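Local coordinates for 70 kDa protein (Xanthomonas sp., PDB 4B2N) that cleaves rubber (latex) oxidatively and processively as a diheme c-type cytochrome dioxygenase, probably related to the cytochrome c peroxidases, at residues K139-P145 and N550-Y555; F301-S307 and N493-E497; N310-A316 and W449-N453. All blocks are in the same frame, centred on the assembly; numbering follows the deposited sequence.

From the N terminus the chain first reaches 139-145, the end of helix 133-141, whose partner 550-555 follows some 400 residues later; contact 1 therefore closes a loop that encloses both other contacts. Contact 2 joins 301-307, which ends in strand 306-307, to the loop 493-497. Inside it lies contact 3, between the start of helix 312-319 and the loop 449-453, so the three are nested and none cross. Contacts 2 and 3 touch each other through N493, which meets W450, A451 and Y452, and both reach the same heme c. Contact 1 lies on the opposite side of the chain's centre, its centre 33 Å from each of theirs.

Contact 1: residues K139-P145 and N550-Y555; sequences KRYGLYP and NAGYDY
K139 and G552 bring the two backbones together where helix 133-141 ends, their CA atoms 4.1 Å apart, and the chains then diverge until Y144 and Y555 meet through their rings. The CB of K139 presses on the carbonyl of N550, with its extended chain running on to a hydrogen bond between NZ and the carbonyl of A543. R140 holds the other side of N550: its NH1 donates to OD1 at 3.0 Å in a nearly straight bond. The acceptor lies in the guanidinium plane and the donor on a lone pair of the amide oxygen, although the two flat groups stand nearly perpendicular. R140 reaches there because CG is anti to the backbone N (chi1 -175°) and the chain stays extended to NE, laying CB, CG and CD along the same oxygen. The charge has a second partner, since NE forms a salt bridge with D224 of helix 218-226, a pairing that would help fix the guanidinium. Farther along, Y144 turns its edge to the face of Y555 in a T-shaped pair, centroids 5.0 Å apart and planes at 80°; CD2 of Y144 sits above the centre of the Y555 ring. The hydroxyl of Y144 is held by N213, while P145 CD packs 3.2 Å from Y555 OH. A water bridges the segments, donating to K139 O at 2.7 Å and accepting from Y553 N. Near that carbonyl the helix finishes in a Schellman motif, with G142 at positive phi. The arrangement is thus a C-terminal helix end fastened to an irregular loop by an arginine-amide bond, a water bridge and a T-shaped tyrosine pair; the side chain of Y144 lies about 12 Å from a heme c.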
loop_
_atom_site.group_PDB
_atom_site.type_symbol
_atom_site.label_atom_id
_atom_site.label_comp_id
_atom_site.label_asym_id
_atom_site.label_seq_id
_atom_site.Cartn_x
_atom_site.Cartn_y
_atom_site.Cartn_z
ATOM N N LYS A 139 -18.536 9.649 -1.238
ATOM C CA LYS A 139 -18.981 9.155 0.066
ATOM C C LYS A 139 -19.110 7.621 0.093
ATOM O O LYS A 139 -18.568 6.966 0.967
ATOM C CB LYS A 139 -20.331 9.773 0.443
ATOM C CG LYS A 139 -20.251 11.183 1.009
ATOM C CD LYS A 139 -21.684 11.746 1.007
ATOM C CE LYS A 139 -21.751 13.086 1.619
ATOM N NZ LYS A 139 -23.221 13.300 1.791
ATOM N N ARG A 140 -19.809 7.066 -0.914
ATOM C CA ARG A 140 -20.110 5.631 -0.955
ATOM C C ARG A 140 -18.831 4.817 -1.031
ATOM O O ARG A 140 -18.662 3.795 -0.346
ATOM C CB ARG A 140 -20.961 5.300 -2.198
ATOM C CG ARG A 140 -21.412 3.824 -2.225
ATOM C CD ARG A 140 -22.349 3.692 -3.396
ATOM N NE ARG A 140 -22.734 2.316 -3.628
ATOM C CZ ARG A 140 -23.817 1.759 -3.084
ATOM N NH1 ARG A 140 -24.573 2.499 -2.251
ATOM N NH2 ARG A 140 -24.132 0.490 -3.362
ATOM N N TYR A 141 -17.886 5.279 -1.832
ATOM C CA TYR A 141 -16.770 4.397 -2.131
ATOM C C TYR A 141 -15.554 4.723 -1.270
ATOM O O TYR A 141 -14.526 4.039 -1.393
ATOM C CB TYR A 141 -16.416 4.463 -3.616
ATOM C CG TYR A 141 -17.534 3.948 -4.494
ATOM C CD1 TYR A 141 -18.094 2.656 -4.281
ATOM C CD2 TYR A 141 -18.047 4.731 -5.516
ATOM C CE1 TYR A 141 -19.183 2.219 -5.064
ATOM C CE2 TYR A 141 -19.091 4.278 -6.302
ATOM C CZ TYR A 141 -19.624 3.030 -6.112
ATOM O OH TYR A 141 -20.691 2.680 -6.935
ATOM N N GLY A 142 -15.663 5.745 -0.435
ATOM C CA GLY A 142 -14.568 6.192 0.412
ATOM C C GLY A 142 -13.437 6.830 -0.371
ATOM O O GLY A 142 -12.256 6.637 -0.042
ATOM N N LEU A 143 -13.803 7.668 -1.321
ATOM C CA LEU A 143 -12.849 8.421 -2.174
ATOM C C LEU A 143 -13.007 9.938 -1.875
ATOM O O LEU A 143 -13.640 10.306 -0.839
ATOM C CB LEU A 143 -13.144 8.106 -3.672
ATOM C CG LEU A 143 -13.077 6.605 -3.951
ATOM C CD1 LEU A 143 -13.430 6.336 -5.410
ATOM C CD2 LEU A 143 -11.680 6.037 -3.600
ATOM N N TYR A 144 -12.423 10.814 -2.693
ATOM C CA TYR A 144 -12.366 12.271 -2.374
ATOM C C TYR A 144 -12.505 13.049 -3.677
ATOM O O TYR A 144 -12.128 12.536 -4.729
ATOM C CB TYR A 144 -11.025 12.619 -1.733
ATOM C CG TYR A 144 -10.750 11.713 -0.561
ATOM C CD1 TYR A 144 -10.195 10.448 -0.780
ATOM C CD2 TYR A 144 -11.154 12.073 0.741
ATOM C CE1 TYR A 144 -9.968 9.567 0.263
ATOM C CE2 TYR A 144 -10.915 11.225 1.824
ATOM C CZ TYR A 144 -10.386 9.928 1.554
ATOM O OH TYR A 144 -10.164 9.045 2.572
ATOM N N PRO A 145 -12.957 14.317 -3.606
ATOM C CA PRO A 145 -12.812 15.249 -4.727
ATOM C C PRO A 145 -11.352 15.372 -5.065
ATOM O O PRO A 145 -10.465 15.498 -4.191
ATOM C CB PRO A 145 -13.444 16.580 -4.242
ATOM C CG PRO A 145 -13.743 16.396 -2.791
ATOM C CD PRO A 145 -13.584 14.922 -2.399
ATOM N N ASN A 550 -25.706 6.479 1.173
ATOM C CA ASN A 550 -24.314 6.976 0.956
ATOM C C ASN A 550 -23.795 7.969 1.957
ATOM O O ASN A 550 -23.104 8.928 1.601
ATOM C CB ASN A 550 -24.166 7.502 -0.465
ATOM C CG ASN A 550 -24.490 6.390 -1.486
ATOM O OD1 ASN A 550 -24.194 5.253 -1.222
ATOM N ND2 ASN A 550 -25.083 6.721 -2.585
ATOM N N ALA A 551 -24.041 7.747 3.239
ATOM C CA ALA A 551 -23.199 8.414 4.189
ATOM C C ALA A 551 -21.764 7.896 4.025
ATOM O O ALA A 551 -21.572 6.743 3.713
ATOM C CB ALA A 551 -23.670 8.051 5.603
ATOM N N GLY A 552 -20.772 8.722 4.289
ATOM C CA GLY A 552 -19.417 8.360 4.019
ATOM C C GLY A 552 -18.682 8.594 5.318
ATOM O O GLY A 552 -19.295 8.958 6.385
ATOM N N TYR A 553 -17.393 8.362 5.265
ATOM C CA TYR A 553 -16.554 8.692 6.447
ATOM C C TYR A 553 -16.218 10.173 6.294
ATOM O O TYR A 553 -15.767 10.632 5.214
ATOM C CB TYR A 553 -15.225 7.923 6.449
ATOM C CG TYR A 553 -15.260 6.481 6.941
ATOM C CD1 TYR A 553 -16.459 5.877 7.434
ATOM C CD2 TYR A 553 -14.098 5.720 6.935
ATOM C CE1 TYR A 553 -16.472 4.568 7.848
ATOM C CE2 TYR A 553 -14.117 4.391 7.337
ATOM C CZ TYR A 553 -15.295 3.836 7.808
ATOM O OH TYR A 553 -15.267 2.564 8.295
ATOM N N ASP A 554 -16.411 10.953 7.370
ATOM C CA ASP A 554 -16.092 12.328 7.296
ATOM C C ASP A 554 -14.586 12.485 7.408
ATOM O O ASP A 554 -13.924 11.863 8.264
ATOM C CB ASP A 554 -16.720 13.062 8.498
ATOM C CG ASP A 554 -16.425 14.529 8.463
ATOM O OD1 ASP A 554 -17.180 15.214 7.849
ATOM O OD2 ASP A 554 -15.436 15.017 9.064
ATOM N N TYR A 555 -14.016 13.334 6.564
ATOM C CA TYR A 555 -12.508 13.503 6.644
ATOM C C TYR A 555 -12.094 14.920 7.006
ATOM O O TYR A 555 -10.960 15.344 6.754
ATOM C CB TYR A 555 -11.851 13.085 5.313
ATOM C CG TYR A 555 -12.401 13.819 4.094
ATOM C CD1 TYR A 555 -13.555 13.371 3.457
ATOM C CD2 TYR A 555 -11.741 14.928 3.550
ATOM C CE1 TYR A 555 -14.037 14.008 2.308
ATOM C CE2 TYR A 555 -12.238 15.593 2.410
ATOM C CZ TYR A 555 -13.390 15.152 1.837
ATOM O OH TYR A 555 -13.883 15.780 0.715
HETATM O O HOH W 1 -16.607 7.807 2.561
#

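Contact 2: residues F301-S307 and N493-E497; sequences FWDGSLS and NIWEE. With HEC (heme c), chain C.
S305 and W495 form the centre of the contact by CH-pi packing: S305 CB stands over the five-membered ring, 3.4 Å from its centroid, while OG lies over the same face toward the six-membered ring. L306 continues along the indole, CD1 3.8 Å from W495 CZ3. F301 CD2 comes beside W495 CH2, the phenyl ring slid so far from the indole that they barely overlap. One direct backbone hydrogen bond joins the segments, E496 N to S305 O at 2.9 Å and nearly straight (175°), and a water links S307 N to N493 OD1. Within the turn, D303 OD1 accepts both S305 N and S305 OG from the same face of its carboxylate; the first makes an Asx turn. D303 OD2 meets R432 in a salt bridge. The type I turn from F301 to G304 also binds the heme c propionates: F301 N donates to O1A at 2.8 Å and W302 N to O2D at 2.9 Å. With R432 also bonded to the heme, D303 belongs to its second shell, and the chemistry implies that backbone N-H groups and nearby cations together probably stabilise the propionate charges.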
loop_
_atom_site.group_PDB
_atom_site.type_symbol
_atom_site.label_atom_id
_atom_site.label_comp_id
_atom_site.label_asym_id
_atom_site.label_seq_id
_atom_site.Cartn_x
_atom_site.Cartn_y
_atom_site.Cartn_z
ATOM N N PHE A 301 6.615 -3.360 0.670
ATOM C CA PHE A 301 5.612 -4.211 1.183
ATOM C C PHE A 301 5.751 -4.335 2.680
ATOM O O PHE A 301 6.837 -4.067 3.269
ATOM C CB PHE A 301 5.583 -5.556 0.443
ATOM C CG PHE A 301 5.022 -5.476 -0.980
ATOM C CD1 PHE A 301 3.986 -4.627 -1.316
ATOM C CD2 PHE A 301 5.512 -6.337 -1.969
ATOM C CE1 PHE A 301 3.444 -4.596 -2.624
ATOM C CE2 PHE A 301 4.966 -6.340 -3.268
ATOM C CZ PHE A 301 3.921 -5.457 -3.611
ATOM N N TRP A 302 4.636 -4.685 3.315
ATOM C CA TRP A 302 4.604 -4.738 4.781
ATOM C C TRP A 302 5.562 -5.718 5.378
ATOM O O TRP A 302 5.959 -5.539 6.524
ATOM C CB TRP A 302 3.188 -5.106 5.262
ATOM C CG TRP A 302 2.345 -3.879 5.311
ATOM C CD1 TRP A 302 1.254 -3.516 4.507
ATOM C CD2 TRP A 302 2.500 -2.819 6.281
ATOM N NE1 TRP A 302 0.744 -2.326 4.920
ATOM C CE2 TRP A 302 1.438 -1.864 6.015
ATOM C CE3 TRP A 302 3.361 -2.624 7.410
ATOM C CZ2 TRP A 302 1.299 -0.711 6.769
ATOM C CZ3 TRP A 302 3.201 -1.463 8.180
ATOM C CH2 TRP A 302 2.176 -0.531 7.892
ATOM N N ASP A 303 5.926 -6.732 4.610
ATOM C CA ASP A 303 6.892 -7.756 5.056
ATOM C C ASP A 303 8.339 -7.415 4.632
ATOM O O ASP A 303 9.265 -8.190 4.916
ATOM C CB ASP A 303 6.529 -9.152 4.484
ATOM C CG ASP A 303 6.199 -9.108 2.973
ATOM O OD1 ASP A 303 6.494 -8.104 2.290
ATOM O OD2 ASP A 303 5.674 -10.119 2.446
ATOM N N GLY A 304 8.535 -6.289 3.979
ATOM C CA GLY A 304 9.890 -5.925 3.553
ATOM C C GLY A 304 10.423 -6.948 2.555
ATOM O O GLY A 304 11.610 -7.162 2.463
ATOM N N SER A 305 9.534 -7.597 1.831
ATOM C CA SER A 305 9.942 -8.741 0.978
ATOM C C SER A 305 10.872 -8.394 -0.223
ATOM O O SER A 305 11.655 -9.265 -0.674
ATOM C CB SER A 305 8.694 -9.390 0.437
ATOM O OG SER A 305 7.916 -8.460 -0.264
ATOM N N LEU A 306 10.731 -7.203 -0.785
ATOM C CA LEU A 306 11.481 -6.816 -1.984
ATOM C C LEU A 306 12.265 -5.559 -1.861
ATOM O O LEU A 306 11.861 -4.670 -1.143
ATOM C CB LEU A 306 10.510 -6.643 -3.168
ATOM C CG LEU A 306 9.632 -7.854 -3.503
ATOM C CD1 LEU A 306 8.494 -7.484 -4.407
ATOM C CD2 LEU A 306 10.466 -8.956 -4.154
ATOM N N SER A 307 13.371 -5.439 -2.612
ATOM C CA SER A 307 14.159 -4.189 -2.670
ATOM C C SER A 307 13.362 -3.017 -3.159
ATOM O O SER A 307 12.629 -3.138 -4.159
ATOM C CB SER A 307 15.317 -4.339 -3.658
ATOM O OG SER A 307 16.092 -3.135 -3.658
ATOM N N ASN A 493 15.937 -9.987 -7.743
ATOM C CA ASN A 493 14.795 -9.337 -7.037
ATOM C C ASN A 493 13.937 -10.380 -6.377
ATOM O O ASN A 493 12.735 -10.561 -6.646
ATOM C CB ASN A 493 13.959 -8.421 -7.960
ATOM C CG ASN A 493 12.881 -7.652 -7.201
ATOM O OD1 ASN A 493 13.117 -7.134 -6.078
ATOM N ND2 ASN A 493 11.654 -7.649 -7.754
ATOM N N ILE A 494 14.582 -11.049 -5.447
ATOM C CA ILE A 494 14.081 -12.213 -4.748
ATOM C C ILE A 494 12.981 -11.782 -3.787
ATOM O O ILE A 494 13.175 -10.816 -3.027
ATOM C CB ILE A 494 15.240 -12.752 -3.825
ATOM C CG1 ILE A 494 16.340 -13.327 -4.685
ATOM C CG2 ILE A 494 14.705 -13.837 -2.900
ATOM C CD1 ILE A 494 15.796 -14.306 -5.715
ATOM N N TRP A 495 11.879 -12.534 -3.726
ATOM C CA TRP A 495 10.890 -12.325 -2.658
ATOM C C TRP A 495 11.441 -12.966 -1.382
ATOM O O TRP A 495 11.450 -14.185 -1.301
ATOM C CB TRP A 495 9.589 -13.017 -3.020
ATOM C CG TRP A 495 8.476 -12.557 -2.083
ATOM C CD1 TRP A 495 8.322 -12.825 -0.698
ATOM C CD2 TRP A 495 7.397 -11.617 -2.412
ATOM N NE1 TRP A 495 7.239 -12.141 -0.194
ATOM C CE2 TRP A 495 6.648 -11.386 -1.163
ATOM C CE3 TRP A 495 6.990 -10.945 -3.584
ATOM C CZ2 TRP A 495 5.548 -10.565 -1.123
ATOM C CZ3 TRP A 495 5.882 -10.081 -3.514
ATOM C CH2 TRP A 495 5.158 -9.924 -2.325
ATOM N N GLU A 496 11.924 -12.190 -0.414
ATOM C CA GLU A 496 12.509 -12.785 0.809
ATOM C C GLU A 496 11.547 -13.653 1.594
ATOM O O GLU A 496 10.347 -13.388 1.649
ATOM C CB GLU A 496 13.041 -11.712 1.773
ATOM C CG GLU A 496 14.286 -11.052 1.218
ATOM C CD GLU A 496 15.506 -11.995 1.101
ATOM O OE1 GLU A 496 15.743 -12.825 2.000
ATOM O OE2 GLU A 496 16.294 -11.841 0.138
ATOM N N GLU A 497 12.065 -14.700 2.200
ATOM C CA GLU A 497 11.207 -15.494 3.041
ATOM C C GLU A 497 10.656 -14.577 4.180
ATOM O O GLU A 497 11.421 -13.878 4.805
ATOM C CB GLU A 497 12.021 -16.647 3.613
ATOM C CG GLU A 497 11.161 -17.473 4.512
ATOM C CD GLU A 497 11.794 -18.776 4.866
ATOM O OE1 GLU A 497 12.981 -18.950 4.535
ATOM O OE2 GLU A 497 11.049 -19.627 5.409
HETATM FE FE HEC C . -0.227 -0.248 -3.943
HETATM C CHA HEC C . 2.022 -1.487 -1.580
HETATM C CHB HEC C . 2.420 1.302 -5.662
HETATM C CHC HEC C . -2.275 0.434 -6.728
HETATM C CHD HEC C . -2.850 -1.176 -2.051
HETATM N NA HEC C . 1.705 -0.138 -3.738
HETATM C C1A HEC C . 2.470 -0.565 -2.611
HETATM C C2A HEC C . 3.832 -0.051 -2.609
HETATM C C3A HEC C . 3.990 0.750 -3.777
HETATM C C4A HEC C . 2.673 0.695 -4.422
HETATM C CMA HEC C . 5.213 1.545 -4.188
HETATM C CAA HEC C . 4.960 -0.284 -1.572
HETATM C CBA HEC C . 4.669 0.666 -0.408
HETATM C CGA HEC C . 5.587 0.431 0.777
HETATM O O1A HEC C . 5.837 -0.745 1.217
HETATM O O2A HEC C . 5.984 1.472 1.308
HETATM N NB HEC C . 0.067 0.564 -5.798
HETATM C C1B HEC C . 1.127 1.213 -6.291
HETATM C C2B HEC C . 0.980 1.752 -7.635
HETATM C C3B HEC C . -0.370 1.485 -7.950
HETATM C C4B HEC C . -0.869 0.823 -6.751
HETATM C CMB HEC C . 2.092 2.404 -8.353
HETATM C CAB HEC C . -1.133 1.736 -9.224
HETATM C CBB HEC C . -0.645 1.035 -10.360
HETATM N NC HEC C . -2.157 -0.297 -4.393
HETATM C C1C HEC C . -2.912 -0.044 -5.524
HETATM C C2C HEC C . -4.372 -0.204 -5.313
HETATM C C3C HEC C . -4.496 -0.710 -3.928
HETATM C C4C HEC C . -3.131 -0.761 -3.413
HETATM C CMC HEC C . -5.418 0.035 -6.397
HETATM C CAC HEC C . -5.731 -1.103 -3.176
HETATM C CBC HEC C . -6.712 -1.822 -3.867
HETATM N ND HEC C . -0.361 -1.189 -2.142
HETATM C C1D HEC C . -1.514 -1.484 -1.543
HETATM C C2D HEC C . -1.356 -2.118 -0.274
HETATM C C3D HEC C . 0.064 -2.217 -0.150
HETATM C C4D HEC C . 0.590 -1.630 -1.377
HETATM C CMD HEC C . -2.354 -2.584 0.723
HETATM C CAD HEC C . 0.757 -2.927 0.960
HETATM C CBD HEC C . 0.586 -4.413 0.456
HETATM C CGD HEC C . 1.120 -5.363 1.503
HETATM O O1D HEC C . 0.335 -5.997 2.253
HETATM O O2D HEC C . 2.390 -5.394 1.632
HETATM O O HOH W 2 14.585 -7.649 -3.974
#

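Contact 3: residues N310-A316 and W449-N453; sequences NVHSEMA and WWAYN. With HEC (heme c), chain C.
H312 lies between the rings of W449 and Y452, the tightly packed half of this buried contact. W449 covers one face of the imidazole, its six-membered ring 3.5 Å away by centroids and turned only 7°; Y452 covers the opposite face, its ring centroid 3.7 Å from that of the imidazole, with planes at 12°. The imidazole edge is held as well. ND1 donates to W449 O at 2.8 Å in a bent bond, the acceptor lying in the ring plane but the donor 42° out of the carbonyl plane, and Y452 N reaches the same oxygen from its other face. NE2 bonds to E333, so both ring nitrogens have partners, which, with the two stacks, probably holds the imidazole in one orientation. Y452 also takes a nearly straight bond at its phenol oxygen from V311 N, 2.9 Å long.

H312 brings helix 312-319 into this aromatic cluster; just ahead of it N310 makes an Asx motif: OD1 accepts from S313 N at 3.0 Å on a lone pair, and ND2 donates back to S313 OG. The same helix carries E314, whose side chain rests on the CMA methyl of heme c.

Packing is looser toward the next helical turn. M315 meets W449 at the ring edge, CE 3.5 Å from CZ2 and the sulfur beside the ring in a Met-aromatic contact. W450 CZ3 lies near H312 O, and its ring edge faces A316, with CH2 4.0 Å from CA. Even this sparser side is enclosed by protein rather than solvent, with L254 and L258 of helix 253-261 against A316 and W450 and with F336 of helix 333-345 against M315.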
loop_
_atom_site.group_PDB
_atom_site.type_symbol
_atom_site.label_atom_id
_atom_site.label_comp_id
_atom_site.label_asym_id
_atom_site.label_seq_id
_atom_site.Cartn_x
_atom_site.Cartn_y
_atom_site.Cartn_z
ATOM N N ASN A 310 13.301 -1.972 -6.923
ATOM C CA ASN A 310 12.495 -2.702 -7.868
ATOM C C ASN A 310 11.215 -1.963 -8.118
ATOM O O ASN A 310 10.724 -1.295 -7.245
ATOM C CB ASN A 310 12.240 -4.158 -7.416
ATOM C CG ASN A 310 10.780 -4.421 -7.118
ATOM O OD1 ASN A 310 10.063 -4.846 -7.955
ATOM N ND2 ASN A 310 10.365 -4.173 -5.870
ATOM N N VAL A 311 10.710 -2.026 -9.348
ATOM C CA VAL A 311 9.411 -1.431 -9.609
ATOM C C VAL A 311 8.432 -2.448 -10.152
ATOM O O VAL A 311 7.268 -2.095 -10.411
ATOM C CB VAL A 311 9.501 -0.240 -10.603
ATOM C CG1 VAL A 311 10.453 0.797 -10.032
ATOM C CG2 VAL A 311 9.935 -0.750 -11.997
ATOM N N HIS A 312 8.862 -3.716 -10.269
ATOM C CA HIS A 312 7.943 -4.793 -10.789
ATOM C C HIS A 312 6.838 -5.009 -9.837
ATOM O O HIS A 312 5.656 -5.153 -10.223
ATOM C CB HIS A 312 8.718 -6.085 -11.052
ATOM C CG HIS A 312 9.546 -6.009 -12.275
ATOM N ND1 HIS A 312 10.040 -7.088 -12.884
ATOM C CD2 HIS A 312 9.965 -4.896 -13.025
ATOM C CE1 HIS A 312 10.775 -6.709 -13.979
ATOM N NE2 HIS A 312 10.699 -5.373 -14.088
ATOM N N SER A 313 7.162 -4.979 -8.538
ATOM C CA SER A 313 6.061 -5.001 -7.552
ATOM C C SER A 313 5.080 -3.814 -7.758
ATOM O O SER A 313 3.822 -3.979 -7.687
ATOM C CB SER A 313 6.620 -4.995 -6.140
ATOM O OG SER A 313 7.454 -3.851 -5.966
ATOM N N GLU A 314 5.613 -2.624 -8.068
ATOM C CA GLU A 314 4.753 -1.438 -8.197
ATOM C C GLU A 314 3.885 -1.619 -9.423
ATOM O O GLU A 314 2.770 -1.075 -9.532
ATOM C CB GLU A 314 5.640 -0.186 -8.379
ATOM C CG GLU A 314 6.518 0.076 -7.152
ATOM C CD GLU A 314 7.233 1.418 -7.184
ATOM O OE1 GLU A 314 6.995 2.217 -8.151
ATOM O OE2 GLU A 314 8.066 1.628 -6.247
ATOM N N MET A 315 4.412 -2.414 -10.352
ATOM C CA MET A 315 3.697 -2.706 -11.604
ATOM C C MET A 315 2.548 -3.686 -11.572
ATOM O O MET A 315 1.768 -3.730 -12.542
ATOM C CB MET A 315 4.687 -3.158 -12.674
ATOM C CG MET A 315 5.557 -2.055 -13.266
ATOM S SD MET A 315 7.005 -2.757 -14.124
ATOM C CE MET A 315 6.216 -3.288 -15.603
ATOM N N ALA A 316 2.362 -4.402 -10.452
ATOM C CA ALA A 316 1.388 -5.500 -10.394
ATOM C C ALA A 316 0.013 -5.141 -11.037
ATOM O O ALA A 316 -0.503 -5.881 -11.902
ATOM C CB ALA A 316 1.185 -5.923 -8.953
ATOM N N TRP A 449 10.189 -13.014 -14.495
ATOM C CA TRP A 449 10.259 -11.583 -14.771
ATOM C C TRP A 449 10.097 -10.786 -13.466
ATOM O O TRP A 449 10.777 -9.778 -13.232
ATOM C CB TRP A 449 9.135 -11.287 -15.824
ATOM C CG TRP A 449 9.000 -9.812 -16.104
ATOM C CD1 TRP A 449 9.649 -9.051 -17.086
ATOM C CD2 TRP A 449 8.170 -8.880 -15.352
ATOM N NE1 TRP A 449 9.280 -7.728 -16.993
ATOM C CE2 TRP A 449 8.368 -7.563 -15.957
ATOM C CE3 TRP A 449 7.321 -8.992 -14.216
ATOM C CZ2 TRP A 449 7.730 -6.415 -15.452
ATOM C CZ3 TRP A 449 6.670 -7.861 -13.752
ATOM C CH2 TRP A 449 6.894 -6.578 -14.337
ATOM N N TRP A 450 9.243 -11.248 -12.573
ATOM C CA TRP A 450 9.021 -10.539 -11.326
ATOM C C TRP A 450 10.303 -10.332 -10.565
ATOM O O TRP A 450 10.513 -9.247 -9.981
ATOM C CB TRP A 450 7.985 -11.306 -10.500
ATOM C CG TRP A 450 6.692 -11.326 -11.242
ATOM C CD1 TRP A 450 6.200 -12.329 -12.069
ATOM C CD2 TRP A 450 5.702 -10.231 -11.303
ATOM N NE1 TRP A 450 5.018 -11.919 -12.637
ATOM C CE2 TRP A 450 4.676 -10.664 -12.210
ATOM C CE3 TRP A 450 5.580 -8.995 -10.662
ATOM C CZ2 TRP A 450 3.524 -9.882 -12.444
ATOM C CZ3 TRP A 450 4.470 -8.225 -10.886
ATOM C CH2 TRP A 450 3.464 -8.644 -11.794
ATOM N N ALA A 451 11.194 -11.342 -10.617
ATOM C CA ALA A 451 12.460 -11.232 -9.874
ATOM C C ALA A 451 13.537 -10.625 -10.785
ATOM O O ALA A 451 14.682 -10.699 -10.431
ATOM C CB ALA A 451 12.929 -12.615 -9.281
ATOM N N TYR A 452 13.157 -10.030 -11.924
ATOM C CA TYR A 452 14.146 -9.499 -12.893
ATOM C C TYR A 452 15.174 -10.573 -13.304
ATOM O O TYR A 452 16.430 -10.365 -13.176
ATOM C CB TYR A 452 14.946 -8.318 -12.288
ATOM C CG TYR A 452 14.221 -7.038 -12.047
ATOM C CD1 TYR A 452 13.244 -6.928 -11.035
ATOM C CD2 TYR A 452 14.526 -5.911 -12.809
ATOM C CE1 TYR A 452 12.623 -5.704 -10.760
ATOM C CE2 TYR A 452 13.922 -4.653 -12.538
ATOM C CZ TYR A 452 12.980 -4.579 -11.526
ATOM O OH TYR A 452 12.376 -3.381 -11.319
ATOM N N ASN A 453 14.676 -11.747 -13.634
ATOM C CA ASN A 453 15.538 -12.833 -14.101
ATOM C C ASN A 453 16.173 -12.487 -15.431
ATOM O O ASN A 453 17.039 -13.178 -15.869
ATOM C CB ASN A 453 14.863 -14.244 -14.058
ATOM C CG ASN A 453 13.997 -14.559 -15.280
ATOM O OD1 ASN A 453 13.441 -13.644 -15.923
ATOM N ND2 ASN A 453 13.825 -15.855 -15.579
HETATM FE FE HEC C . -0.227 -0.248 -3.943
HETATM C CHA HEC C . 2.022 -1.487 -1.580
HETATM C CHB HEC C . 2.420 1.302 -5.662
HETATM C CHC HEC C . -2.275 0.434 -6.728
HETATM C CHD HEC C . -2.850 -1.176 -2.051
HETATM N NA HEC C . 1.705 -0.138 -3.738
HETATM C C1A HEC C . 2.470 -0.565 -2.611
HETATM C C2A HEC C . 3.832 -0.051 -2.609
HETATM C C3A HEC C . 3.990 0.750 -3.777
HETATM C C4A HEC C . 2.673 0.695 -4.422
HETATM C CMA HEC C . 5.213 1.545 -4.188
HETATM C CAA HEC C . 4.960 -0.284 -1.572
HETATM C CBA HEC C . 4.669 0.666 -0.408
HETATM C CGA HEC C . 5.587 0.431 0.777
HETATM O O1A HEC C . 5.837 -0.745 1.217
HETATM O O2A HEC C . 5.984 1.472 1.308
HETATM N NB HEC C . 0.067 0.564 -5.798
HETATM C C1B HEC C . 1.127 1.213 -6.291
HETATM C C2B HEC C . 0.980 1.752 -7.635
HETATM C C3B HEC C . -0.370 1.485 -7.950
HETATM C C4B HEC C . -0.869 0.823 -6.751
HETATM C CMB HEC C . 2.092 2.404 -8.353
HETATM C CAB HEC C . -1.133 1.736 -9.224
HETATM C CBB HEC C . -0.645 1.035 -10.360
HETATM N NC HEC C . -2.157 -0.297 -4.393
HETATM C C1C HEC C . -2.912 -0.044 -5.524
HETATM C C2C HEC C . -4.372 -0.204 -5.313
HETATM C C3C HEC C . -4.496 -0.710 -3.928
HETATM C C4C HEC C . -3.131 -0.761 -3.413
HETATM C CMC HEC C . -5.418 0.035 -6.397
HETATM C CAC HEC C . -5.731 -1.103 -3.176
HETATM C CBC HEC C . -6.712 -1.822 -3.867
HETATM N ND HEC C . -0.361 -1.189 -2.142
HETATM C C1D HEC C . -1.514 -1.484 -1.543
HETATM C C2D HEC C . -1.356 -2.118 -0.274
HETATM C C3D HEC C . 0.064 -2.217 -0.150
HETATM C C4D HEC C . 0.590 -1.630 -1.377
HETATM C CMD HEC C . -2.354 -2.584 0.723
HETATM C CAD HEC C . 0.757 -2.927 0.960
HETATM C CBD HEC C . 0.586 -4.413 0.456
HETATM C CGD HEC C . 1.120 -5.363 1.503
HETATM O O1D HEC C . 0.335 -5.997 2.253
HETATM O O2D HEC C . 2.390 -5.394 1.632
#